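Local structure of polysialic acid O-acetyltransferase (Escherichia coli, 3JQY) at residues D123-T128 / L141-G146. The protein transfers acetyl groups from acetyl-CoA to O7 or O9 of sialic acid residues in the polysialic acid capsule. Residues are numbered along the deposited sequence; the frame is centred on the assembly and turned at random.
Sequences DKCNVT and LRASDG
The carboxylate of Asp123 is the flat group that reaches Ser144, and it does so through water: one water donates to Asp123 OD2 at 3.1 Å and lies 2.7 Å from Ser144 OG. The water approaches OD2 from the side away from OD1, tilted off the carboxylate plane. Beside this bridge the two side chains also touch directly, Asp123 CB standing 3.7 Å from Ser144 OG. Asp123 CG, anti to the backbone N (chi1 -176°), is turned away from Ser144 and lies 4.5 Å from its OG, which leaves the direct contact to CB and the link from OD2 to the water. Ser144 OG has a further partner in the Gly146 N-H, a weak bond of 3.3 Å.

Deeper in, the contact is apolar. Ala143 CB touches two side chains of 123-128, 3.5 Å from Cys125 SG and 3.8 Å from Val127 CG2. Cys125 SG sits between its own backbone N and carbonyl carbon (chi1 66°), where it also accepts the Asp123 N-H at 171°, a nearly straight bond that ties the turn around Lys124. The other branch of Val127, CG1, meets Leu141 CD1 at 3.6 Å as the two side chains cross obliquely.

Cys125, Val127, Leu141 and Ala143 line the interior of the left-handed beta-helix of the hexapeptide-repeat family, where strands 126-129 and 139-142 belong to different parallel sheets of the prism. Just past Ser144, Asp145 and Gly146 belong to the acetyl-CoA site inferred from relatives, and Asp145 forms a salt bridge with Lys180; outside the coil, Arg142 packs on Tyr192 of a neighbouring subunit. Val120 of strand 119-121 packs against Val127, while Ile164 of strand 164-166 touches both Leu141 and Ala143.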
loop_
_atom_site.group_PDB
_atom_site.type_symbol
_atom_site.label_atom_id
_atom_site.label_comp_id
_atom_site.label_asym_id
_atom_site.label_seq_id
_atom_site.Cartn_x
_atom_site.Cartn_y
_atom_site.Cartn_z
ATOM N N ASP B 123 0.656 -20.017 11.178
ATOM C CA ASP B 123 1.161 -21.366 10.929
ATOM C C ASP B 123 1.651 -21.945 12.246
ATOM O O ASP B 123 2.761 -21.641 12.692
ATOM C CB ASP B 123 2.288 -21.351 9.894
ATOM C CG ASP B 123 2.777 -22.746 9.537
ATOM O OD1 ASP B 123 2.236 -23.735 10.076
ATOM O OD2 ASP B 123 3.702 -22.854 8.706
ATOM N N LYS B 124 0.804 -22.759 12.873
ATOM C CA LYS B 124 1.085 -23.324 14.192
ATOM C C LYS B 124 1.590 -22.242 15.133
ATOM O O LYS B 124 2.632 -22.385 15.776
ATOM C CB LYS B 124 2.098 -24.470 14.098
ATOM C CG LYS B 124 2.242 -25.259 15.399
ATOM C CD LYS B 124 3.011 -26.565 15.202
ATOM C CE LYS B 124 2.075 -27.769 15.094
ATOM N NZ LYS B 124 1.286 -27.814 13.827
ATOM N N CYS B 125 0.846 -21.146 15.205
ATOM C CA CYS B 125 1.210 -20.054 16.093
ATOM C C CYS B 125 -0.030 -19.271 16.511
ATOM O O CYS B 125 -1.152 -19.644 16.179
ATOM C CB CYS B 125 2.259 -19.137 15.453
ATOM S SG CYS B 125 1.689 -18.234 14.004
ATOM N N ASN B 126 0.171 -18.192 17.254
ATOM C CA ASN B 126 -0.961 -17.494 17.853
ATOM C C ASN B 126 -0.998 -16.043 17.438
ATOM O O ASN B 126 0.035 -15.383 17.386
ATOM C CB ASN B 126 -0.889 -17.588 19.374
ATOM C CG ASN B 126 -0.816 -19.025 19.863
ATOM O OD1 ASN B 126 -0.080 -19.339 20.800
ATOM N ND2 ASN B 126 -1.569 -19.905 19.216
ATOM N N VAL B 127 -2.190 -15.550 17.130
ATOM C CA VAL B 127 -2.371 -14.127 16.909
ATOM C C VAL B 127 -3.477 -13.670 17.843
ATOM O O VAL B 127 -4.559 -14.244 17.854
ATOM C CB VAL B 127 -2.725 -13.808 15.445
ATOM C CG1 VAL B 127 -3.090 -12.343 15.307
ATOM C CG2 VAL B 127 -1.544 -14.158 14.528
ATOM N N THR B 128 -3.185 -12.659 18.653
ATOM C CA THR B 128 -4.110 -12.208 19.683
ATOM C C THR B 128 -4.292 -10.701 19.602
ATOM O O THR B 128 -3.317 -9.957 19.453
ATOM C CB THR B 128 -3.573 -12.544 21.082
ATOM O OG1 THR B 128 -3.551 -13.968 21.253
ATOM C CG2 THR B 128 -4.454 -11.920 22.150
ATOM N N LEU B 141 -2.087 -8.919 9.853
ATOM C CA LEU B 141 -1.257 -9.518 10.899
ATOM C C LEU B 141 -0.638 -10.795 10.339
ATOM O O LEU B 141 -1.318 -11.816 10.206
ATOM C CB LEU B 141 -2.086 -9.799 12.157
ATOM C CG LEU B 141 -2.930 -8.630 12.683
ATOM C CD1 LEU B 141 -3.694 -9.008 13.960
ATOM C CD2 LEU B 141 -2.059 -7.389 12.926
ATOM N N ARG B 142 0.646 -10.725 9.985
ATOM C CA ARG B 142 1.299 -11.812 9.252
ATOM C C ARG B 142 2.291 -12.569 10.133
ATOM O O ARG B 142 3.465 -12.216 10.202
ATOM C CB ARG B 142 2.004 -11.267 8.002
ATOM C CG ARG B 142 2.435 -12.346 7.013
ATOM C CD ARG B 142 3.176 -11.771 5.794
ATOM N NE ARG B 142 2.344 -10.863 5.000
ATOM C CZ ARG B 142 1.402 -11.252 4.146
ATOM N NH1 ARG B 142 1.152 -12.546 3.966
ATOM N NH2 ARG B 142 0.701 -10.343 3.472
ATOM N N ALA B 143 1.812 -13.613 10.806
ATOM C CA ALA B 143 2.634 -14.343 11.774
ATOM C C ALA B 143 3.487 -15.429 11.126
ATOM O O ALA B 143 4.331 -16.040 11.786
ATOM C CB ALA B 143 1.762 -14.941 12.866
ATOM N N SER B 144 3.246 -15.678 9.843
ATOM C CA SER B 144 4.021 -16.649 9.074
ATOM C C SER B 144 4.486 -16.035 7.756
ATOM O O SER B 144 3.731 -15.299 7.112
ATOM C CB SER B 144 3.176 -17.889 8.788
ATOM O OG SER B 144 3.817 -18.723 7.834
ATOM N N ASP B 145 5.717 -16.348 7.352
ATOM C CA ASP B 145 6.297 -15.809 6.115
ATOM C C ASP B 145 5.770 -16.501 4.862
ATOM O O ASP B 145 5.869 -15.961 3.758
ATOM C CB ASP B 145 7.825 -15.940 6.120
ATOM C CG ASP B 145 8.507 -14.907 6.995
ATOM O OD1 ASP B 145 7.815 -14.062 7.606
ATOM O OD2 ASP B 145 9.755 -14.940 7.062
ATOM N N GLY B 146 5.249 -17.710 5.018
ATOM C CA GLY B 146 4.672 -18.420 3.888
ATOM C C GLY B 146 5.603 -19.398 3.194
ATOM O O GLY B 146 5.151 -20.427 2.690
HETATM O O HOH W 1 5.717 -20.487 8.638
#